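PDB 2GLF: probable M18-family aminopeptidase 1 from Thermotoga maritima, which probably acts as a zinc-dependent aminopeptidase of the M18 family, removing residues from the N-terminus of peptides, and holds manganese ions in this crystal. Local coordinates for residues A[42-47]-A[71-76]; A[291-296]-A[315-320]. All coordinates share one frame; numbering follows the deposited sequence.

Contact 1 of 2, residues A[42-47]-A[71-76]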
ATOM      1  N   ARG A  42      34.172  28.433 -41.227  1.00 16.81           N
ATOM      2  CA  ARG A  42      34.731  28.066 -42.525  1.00 16.59           C
ATOM      3  C   ARG A  42      33.782  28.484 -43.640  1.00 16.65           C
ATOM      4  O   ARG A  42      34.186  29.155 -44.587  1.00 16.91           O
ATOM      5  CB  ARG A  42      34.965  26.554 -42.596  1.00 31.22           C
ATOM      6  CG  ARG A  42      35.100  26.015 -44.011  1.00 30.45           C
ATOM      7  CD  ARG A  42      35.121  24.508 -44.035  1.00 30.27           C
ATOM      8  NE  ARG A  42      34.505  23.992 -45.254  1.00 35.12           N
ATOM      9  CZ  ARG A  42      33.203  24.055 -45.516  1.00 37.88           C
ATOM     10  NH1 ARG A  42      32.374  24.612 -44.642  1.00 40.63           N
ATOM     11  NH2 ARG A  42      32.721  23.566 -46.651  1.00 38.67           N
ATOM     12  N   ILE A  43      32.525  28.068 -43.526  1.00 17.92           N
ATOM     13  CA  ILE A  43      31.504  28.410 -44.508  1.00 18.16           C
ATOM     14  C   ILE A  43      31.431  29.927 -44.653  1.00 17.98           C
ATOM     15  O   ILE A  43      31.290  30.453 -45.759  1.00 17.57           O
ATOM     16  CB  ILE A  43      30.122  27.888 -44.065  1.00 28.40           C
ATOM     17  CG1 ILE A  43      30.083  26.367 -44.198  1.00 28.33           C
ATOM     18  CG2 ILE A  43      29.011  28.561 -44.873  1.00 26.87           C
ATOM     19  CD1 ILE A  43      28.818  25.745 -43.671  1.00 28.80           C
ATOM     20  N   LEU A  44      31.526  30.622 -43.525  1.00 29.88           N
ATOM     21  CA  LEU A  44      31.479  32.076 -43.518  1.00 30.02           C
ATOM     22  C   LEU A  44      32.761  32.695 -44.075  1.00 30.57           C
ATOM     23  O   LEU A  44      32.730  33.795 -44.624  1.00 30.80           O
ATOM     24  CB  LEU A  44      31.233  32.596 -42.098  1.00 14.07           C
ATOM     25  CG  LEU A  44      29.826  32.409 -41.523  1.00 12.66           C
ATOM     26  CD1 LEU A  44      29.769  32.950 -40.093  1.00 10.90           C
ATOM     27  CD2 LEU A  44      28.811  33.125 -42.416  1.00 10.90           C
ATOM     28  N   ASP A  45      33.889  32.007 -43.930  1.00 38.08           N
ATOM     29  CA  ASP A  45      35.130  32.550 -44.449  1.00 38.75           C
ATOM     30  C   ASP A  45      35.062  32.569 -45.963  1.00 40.03           C
ATOM     31  O   ASP A  45      35.594  33.478 -46.595  1.00 41.42           O
ATOM     32  CB  ASP A  45      36.325  31.768 -43.927  1.00 25.34           C
ATOM     33  CG  ASP A  45      36.615  32.082 -42.473  1.00 25.23           C
ATOM     34  OD1 ASP A  45      36.421  33.251 -42.079  1.00 26.53           O
ATOM     35  OD2 ASP A  45      37.036  31.177 -41.726  1.00 24.56           O
ATOM     36  N   GLU A  46      34.409  31.567 -46.548  1.00 34.65           N
ATOM     37  CA  GLU A  46      34.184  31.574 -47.989  1.00 35.11           C
ATOM     38  C   GLU A  46      32.995  32.542 -47.959  1.00 35.34           C
ATOM     39  O   GLU A  46      32.802  33.227 -46.958  1.00 36.71           O
ATOM     40  CB  GLU A  46      33.708  30.216 -48.484  1.00 54.76           C
ATOM     41  CG  GLU A  46      34.528  29.048 -48.012  1.00 59.65           C
ATOM     42  CD  GLU A  46      33.956  27.728 -48.498  1.00 66.80           C
ATOM     43  OE1 GLU A  46      32.758  27.472 -48.254  1.00 70.38           O
ATOM     44  OE2 GLU A  46      34.701  26.945 -49.122  1.00 69.89           O
ATOM     45  N   SER A  47      32.180  32.613 -48.999  1.00 41.06           N
ATOM     46  CA  SER A  47      31.043  33.535 -48.936  1.00 41.03           C
ATOM     47  C   SER A  47      31.493  34.989 -48.766  1.00 41.14           C
ATOM     48  O   SER A  47      30.739  35.917 -49.058  1.00 41.70           O
ATOM     49  CB  SER A  47      30.119  33.162 -47.770  1.00 26.82           C
ATOM     50  OG  SER A  47      29.619  31.848 -47.916  1.00 25.54           O
ATOM     51  N   LYS A  71      32.625  28.592 -29.153  1.00 14.68           N
ATOM     52  CA  LYS A  71      31.410  27.849 -28.852  1.00 14.40           C
ATOM     53  C   LYS A  71      30.160  28.608 -29.277  1.00 14.42           C
ATOM     54  O   LYS A  71      29.061  28.069 -29.255  1.00 15.19           O
ATOM     55  CB  LYS A  71      31.341  27.545 -27.355  1.00 16.08           C
ATOM     56  CG  LYS A  71      32.478  26.687 -26.844  1.00 17.09           C
ATOM     57  CD  LYS A  71      32.366  26.488 -25.347  1.00 16.46           C
ATOM     58  CE  LYS A  71      33.483  25.609 -24.833  1.00 17.46           C
ATOM     59  NZ  LYS A  71      33.391  25.369 -23.363  1.00 17.07           N
ATOM     60  N   ALA A  72      30.326  29.864 -29.658  1.00 20.91           N
ATOM     61  CA  ALA A  72      29.195  30.667 -30.093  1.00 19.75           C
ATOM     62  C   ALA A  72      29.663  31.550 -31.234  1.00 20.11           C
ATOM     63  O   ALA A  72      30.841  31.892 -31.320  1.00 21.12           O
ATOM     64  CB  ALA A  72      28.685  31.511 -28.946  1.00  7.55           C
ATOM     65  N   ILE A  73      28.755  31.925 -32.121  1.00 15.42           N
ATOM     66  CA  ILE A  73      29.154  32.760 -33.234  1.00 15.08           C
ATOM     67  C   ILE A  73      27.966  33.479 -33.858  1.00 15.89           C
ATOM     68  O   ILE A  73      26.964  32.864 -34.223  1.00 16.26           O
ATOM     69  CB  ILE A  73      29.890  31.913 -34.294  1.00 21.55           C
ATOM     70  CG1 ILE A  73      30.426  32.807 -35.408  1.00 20.90           C
ATOM     71  CG2 ILE A  73      28.958  30.845 -34.844  1.00 22.15           C
ATOM     72  CD1 ILE A  73      31.214  32.053 -36.458  1.00 20.74           C
ATOM     73  N   ALA A  74      28.082  34.795 -33.955  1.00 12.98           N
ATOM     74  CA  ALA A  74      27.035  35.618 -34.537  1.00 12.98           C
ATOM     75  C   ALA A  74      27.515  36.133 -35.895  1.00 12.98           C
ATOM     76  O   ALA A  74      28.644  36.597 -36.031  1.00 12.98           O
ATOM     77  CB  ALA A  74      26.713  36.780 -33.608  1.00 20.46           C
ATOM     78  N   ALA A  75      26.658  36.032 -36.902  1.00 19.34           N
ATOM     79  CA  ALA A  75      27.011  36.491 -38.235  1.00 20.42           C
ATOM     80  C   ALA A  75      26.000  37.512 -38.720  1.00 21.28           C
ATOM     81  O   ALA A  75      24.799  37.258 -38.701  1.00 22.13           O
ATOM     82  CB  ALA A  75      27.059  35.319 -39.197  1.00  9.79           C
ATOM     83  N   PHE A  76      26.484  38.672 -39.149  1.00 18.35           N
ATOM     84  CA  PHE A  76      25.588  39.701 -39.643  1.00 18.63           C
ATOM     85  C   PHE A  76      25.879  40.068 -41.086  1.00 18.53           C
ATOM     86  O   PHE A  76      26.912  39.707 -41.657  1.00 18.74           O
ATOM     87  CB  PHE A  76      25.683  40.978 -38.803  1.00 16.24           C
ATOM     88  CG  PHE A  76      25.510  40.757 -37.334  1.00 16.73           C
ATOM     89  CD1 PHE A  76      26.622  40.652 -36.497  1.00 16.24           C
ATOM     90  CD2 PHE A  76      24.236  40.640 -36.778  1.00 17.23           C
ATOM     91  CE1 PHE A  76      26.466  40.432 -35.134  1.00 16.24           C
ATOM     92  CE2 PHE A  76      24.070  40.418 -35.413  1.00 16.24           C
ATOM     93  CZ  PHE A  76      25.184  40.314 -34.589  1.00 16.24           C
TER

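Contact 2 of 2, residues A[291-296]-A[315-320]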
ATOM      1  N   ARG A 291      25.391  38.751 -22.668  1.00 36.81           N
ATOM      2  CA  ARG A 291      26.029  40.002 -23.062  1.00 35.32           C
ATOM      3  C   ARG A 291      26.605  39.970 -24.471  1.00 33.96           C
ATOM      4  O   ARG A 291      26.474  40.936 -25.218  1.00 34.38           O
ATOM      5  CB  ARG A 291      27.127  40.382 -22.062  1.00 37.54           C
ATOM      6  CG  ARG A 291      27.574  41.834 -22.181  1.00 38.79           C
ATOM      7  CD  ARG A 291      28.557  42.218 -21.089  1.00 38.33           C
ATOM      8  NE  ARG A 291      28.875  43.644 -21.121  1.00 38.21           N
ATOM      9  CZ  ARG A 291      28.062  44.607 -20.694  1.00 38.67           C
ATOM     10  NH1 ARG A 291      26.873  44.305 -20.192  1.00 39.46           N
ATOM     11  NH2 ARG A 291      28.434  45.875 -20.778  1.00 37.84           N
ATOM     12  N   PHE A 292      27.242  38.861 -24.826  1.00 27.74           N
ATOM     13  CA  PHE A 292      27.836  38.678 -26.152  1.00 25.95           C
ATOM     14  C   PHE A 292      26.975  39.237 -27.295  1.00 25.39           C
ATOM     15  O   PHE A 292      27.471  39.920 -28.204  1.00 24.92           O
ATOM     16  CB  PHE A 292      28.076  37.186 -26.381  1.00 25.10           C
ATOM     17  CG  PHE A 292      28.395  36.832 -27.800  1.00 22.54           C
ATOM     18  CD1 PHE A 292      29.511  37.373 -28.433  1.00 20.72           C
ATOM     19  CD2 PHE A 292      27.589  35.939 -28.501  1.00 20.91           C
ATOM     20  CE1 PHE A 292      29.821  37.024 -29.748  1.00 22.36           C
ATOM     21  CE2 PHE A 292      27.889  35.584 -29.812  1.00 21.02           C
ATOM     22  CZ  PHE A 292      29.008  36.127 -30.440  1.00 23.22           C
ATOM     23  N   TYR A 293      25.685  38.929 -27.239  1.00 24.77           N
ATOM     24  CA  TYR A 293      24.720  39.366 -28.236  1.00 24.36           C
ATOM     25  C   TYR A 293      24.633  40.885 -28.362  1.00 24.62           C
ATOM     26  O   TYR A 293      24.657  41.424 -29.465  1.00 24.98           O
ATOM     27  CB  TYR A 293      23.358  38.778 -27.883  1.00 23.61           C
ATOM     28  CG  TYR A 293      22.182  39.377 -28.604  1.00 23.40           C
ATOM     29  CD1 TYR A 293      22.178  39.512 -29.991  1.00 22.69           C
ATOM     30  CD2 TYR A 293      21.041  39.754 -27.902  1.00 22.32           C
ATOM     31  CE1 TYR A 293      21.056  40.004 -30.663  1.00 21.46           C
ATOM     32  CE2 TYR A 293      19.919  40.242 -28.558  1.00 22.41           C
ATOM     33  CZ  TYR A 293      19.929  40.362 -29.940  1.00 23.21           C
ATOM     34  OH  TYR A 293      18.801  40.810 -30.588  1.00 23.87           O
ATOM     35  N   LEU A 294      24.519  41.579 -27.237  1.00 28.47           N
ATOM     36  CA  LEU A 294      24.437  43.028 -27.282  1.00 28.31           C
ATOM     37  C   LEU A 294      25.814  43.640 -27.498  1.00 28.81           C
ATOM     38  O   LEU A 294      25.943  44.716 -28.080  1.00 30.04           O
ATOM     39  CB  LEU A 294      23.813  43.557 -25.998  1.00 18.64           C
ATOM     40  CG  LEU A 294      22.361  43.114 -25.827  1.00 18.74           C
ATOM     41  CD1 LEU A 294      21.733  43.917 -24.700  1.00 18.40           C
ATOM     42  CD2 LEU A 294      21.576  43.331 -27.132  1.00 16.69           C
ATOM     43  N   LYS A 295      26.845  42.946 -27.029  1.00 25.93           N
ATOM     44  CA  LYS A 295      28.208  43.417 -27.201  1.00 25.11           C
ATOM     45  C   LYS A 295      28.517  43.395 -28.689  1.00 25.56           C
ATOM     46  O   LYS A 295      29.305  44.202 -29.180  1.00 26.28           O
ATOM     47  CB  LYS A 295      29.185  42.513 -26.451  1.00 17.00           C
ATOM     48  CG  LYS A 295      30.639  42.772 -26.781  1.00 15.86           C
ATOM     49  CD  LYS A 295      31.552  42.010 -25.854  1.00 16.11           C
ATOM     50  CE  LYS A 295      32.929  41.865 -26.456  1.00 18.31           C
ATOM     51  NZ  LYS A 295      32.901  41.016 -27.682  1.00 20.28           N
ATOM     52  N   ALA A 296      27.885  42.466 -29.400  1.00 22.83           N
ATOM     53  CA  ALA A 296      28.070  42.333 -30.843  1.00 22.51           C
ATOM     54  C   ALA A 296      27.368  43.467 -31.568  1.00 22.54           C
ATOM     55  O   ALA A 296      27.876  43.986 -32.559  1.00 22.21           O
ATOM     56  CB  ALA A 296      27.518  40.997 -31.327  1.00 25.63           C
ATOM     57  N   GLU A 315      16.329  51.661 -29.657  1.00 23.73           N
ATOM     58  CA  GLU A 315      15.634  51.690 -30.940  1.00 23.90           C
ATOM     59  C   GLU A 315      16.013  50.452 -31.732  1.00 22.01           C
ATOM     60  O   GLU A 315      15.144  49.769 -32.273  1.00 22.28           O
ATOM     61  CB  GLU A 315      16.001  52.940 -31.744  1.00 57.55           C
ATOM     62  CG  GLU A 315      15.205  53.079 -33.040  1.00 60.04           C
ATOM     63  CD  GLU A 315      15.663  54.245 -33.905  1.00 61.92           C
ATOM     64  OE1 GLU A 315      15.031  54.497 -34.957  1.00 67.92           O
ATOM     65  OE2 GLU A 315      16.656  54.909 -33.540  1.00 65.83           O
ATOM     66  N   VAL A 316      17.311  50.168 -31.798  1.00 21.73           N
ATOM     67  CA  VAL A 316      17.785  49.000 -32.524  1.00 20.22           C
ATOM     68  C   VAL A 316      16.947  47.798 -32.100  1.00 20.15           C
ATOM     69  O   VAL A 316      16.262  47.196 -32.930  1.00 19.23           O
ATOM     70  CB  VAL A 316      19.290  48.715 -32.241  1.00 19.17           C
ATOM     71  CG1 VAL A 316      19.740  47.474 -33.001  1.00 15.87           C
ATOM     72  CG2 VAL A 316      20.141  49.915 -32.653  1.00 17.30           C
ATOM     73  N   LEU A 317      16.980  47.463 -30.812  1.00 23.52           N
ATOM     74  CA  LEU A 317      16.207  46.331 -30.301  1.00 23.47           C
ATOM     75  C   LEU A 317      14.703  46.566 -30.422  1.00 24.43           C
ATOM     76  O   LEU A 317      13.943  45.618 -30.595  1.00 25.59           O
ATOM     77  CB  LEU A 317      16.563  46.057 -28.840  1.00 15.36           C
ATOM     78  CG  LEU A 317      18.004  45.621 -28.567  1.00 15.61           C
ATOM     79  CD1 LEU A 317      18.339  45.854 -27.092  1.00 15.36           C
ATOM     80  CD2 LEU A 317      18.187  44.162 -28.965  1.00 15.36           C
ATOM     81  N   GLU A 318      14.286  47.828 -30.320  1.00 15.07           N
ATOM     82  CA  GLU A 318      12.876  48.216 -30.434  1.00 16.30           C
ATOM     83  C   GLU A 318      12.320  47.678 -31.756  1.00 15.65           C
ATOM     84  O   GLU A 318      11.206  47.156 -31.824  1.00 15.44           O
ATOM     85  CB  GLU A 318      12.765  49.738 -30.407  1.00 49.91           C
ATOM     86  CG  GLU A 318      11.730  50.266 -29.444  1.00 57.07           C
ATOM     87  CD  GLU A 318      10.348  49.753 -29.749  1.00 68.38           C
ATOM     88  OE1 GLU A 318      10.138  48.525 -29.656  1.00 72.61           O
ATOM     89  OE2 GLU A 318       9.475  50.583 -30.085  1.00 71.76           O
ATOM     90  N   ASN A 319      13.105  47.846 -32.811  1.00 37.01           N
ATOM     91  CA  ASN A 319      12.753  47.329 -34.121  1.00 37.19           C
ATOM     92  C   ASN A 319      13.507  46.008 -34.083  1.00 36.42           C
ATOM     93  O   ASN A 319      14.017  45.634 -33.026  1.00 37.63           O
ATOM     94  CB  ASN A 319      13.298  48.238 -35.221  1.00 49.43           C
ATOM     95  CG  ASN A 319      12.870  49.687 -35.043  1.00 50.72           C
ATOM     96  OD1 ASN A 319      11.680  49.987 -34.915  1.00 52.11           O
ATOM     97  ND2 ASN A 319      13.840  50.592 -35.034  1.00 48.70           N
ATOM     98  N   THR A 320      13.603  45.304 -35.201  1.00 10.45           N
ATOM     99  CA  THR A 320      14.305  44.016 -35.206  1.00  8.67           C
ATOM    100  C   THR A 320      13.360  42.876 -34.865  1.00  7.70           C
ATOM    101  O   THR A 320      12.914  42.727 -33.733  1.00  6.80           O
ATOM    102  CB  THR A 320      15.483  43.955 -34.182  1.00 15.56           C
ATOM    103  OG1 THR A 320      16.500  44.897 -34.550  1.00 15.29           O
ATOM    104  CG2 THR A 320      16.079  42.547 -34.134  1.00 14.92           C
TER

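Contact 1 of 2, residues A[42-47]-A[71-76]
Leu44, in the last turn of helix 33-45, sends its side chain onto two residues of strand 73-77, Ile73 and Ala75. One methyl does the touching. Leu44 CD1 lies 3.7 Å from Ala75 CB and 4.0 Å from Ile73 CD1. The side chains of Leu44 and Ile73 point at each other and meet tip to tip. Ala75 offers a single methyl, CB, and the leucine methyl rests against it.

The torsions explain this reach. Leu44 has CG anti to its carbonyl carbon (chi1 -73°), and chi2 of 179° extends the branch that ends in CD1. Ile73 carries CG1 anti to the backbone N (chi1 -175°), and its chain runs on extended to CD1. Ile73 and Ala75 both direct CB toward the helix, while Ala74 between them directs its CB away. Leu44 CA and Ala75 CA are the nearest pair, 8.2 Å apart.

Glu46 is the first residue to leave helical geometry. Ser47 OG donates a hydrogen bond of 3.1 Å to Ile43 O, which gives that carbonyl a side-chain partner. Asp45 binds Tyr65 OH through OD1 and forms a salt bridge to Lys41 through OD2. Tyr65, on the adjacent strand 64-67, also touches Leu44, Ile73 and Ala75. Ile43 packs on Leu258 and Leu262 of helix 248-263.

The contact therefore joins a helix to one face of the mixed central sheet of the peptidase domain. No hydrogen bond or salt bridge crosses between the segments. All three touching residues are buried and apolar, so the contact is held by van der Waals packing and the exclusion of water.

Contact 2 of 2, residues A[291-296]-A[315-320]
Leu317 of helix 310-318 meets Tyr293 and Leu294 of helix 292-303. Just before it, the Val316 side chain packs on Leu301, further along helix 292-303. Leu317 points CB toward the other segment, and its CD2 methyl does most of the touching. Leu317 CD2 is 3.8 Å from Tyr293 OH, an approach oblique to the tyrosine ring. The two side chains slide past each other in opposite directions. Tyr293 turns its ring away from its own backbone N (chi1 166°), which carries the hydroxyl out to this methyl. Leu317 CD2 also lies 3.9 Å from Leu294 CD2, where the leucines cross at about a right angle. Leu317 packs on Arg291 of one neighbouring subunit as well. At Asn319 the chain leaves helical geometry. Thr320 OG1 turns back to Val316 O at 2.8 Å, with the donor above the carbonyl plane, and also bonds Leu86 N.

This is a mainly apolar contact between two consecutive helices, away from the metal sites. The Tyr293 ring meets Phe407 of helix 404-408. Helix 292-303 lies between strand 73-77 and helix 310-318, which leads straight into sheet strand 321-329.

Overall arrangement
Contacts 1 and 2 follow one another along the chain, with centres about 19 Å apart. They meet at strand 73-77. Ala72 and Ala74 pack on Phe292, and Phe76 packs on Ala296, so helix 292-303 covers the strand from the side turned away from Leu44. Contact 1 is wholly buried and joins a helix to the sheet. Contact 2 joins two helices farther from the chain centre, about 22 Å against 15 Å, and its Leu294 is partly exposed. Contact 1 is purely aliphatic, whereas contact 2 brings in a tyrosine hydroxyl. Contact 2 also faces two other copies: Leu317 meets one, and Arg291 forms salt bridges to Glu310 and Asp314 of another neighbouring subunit.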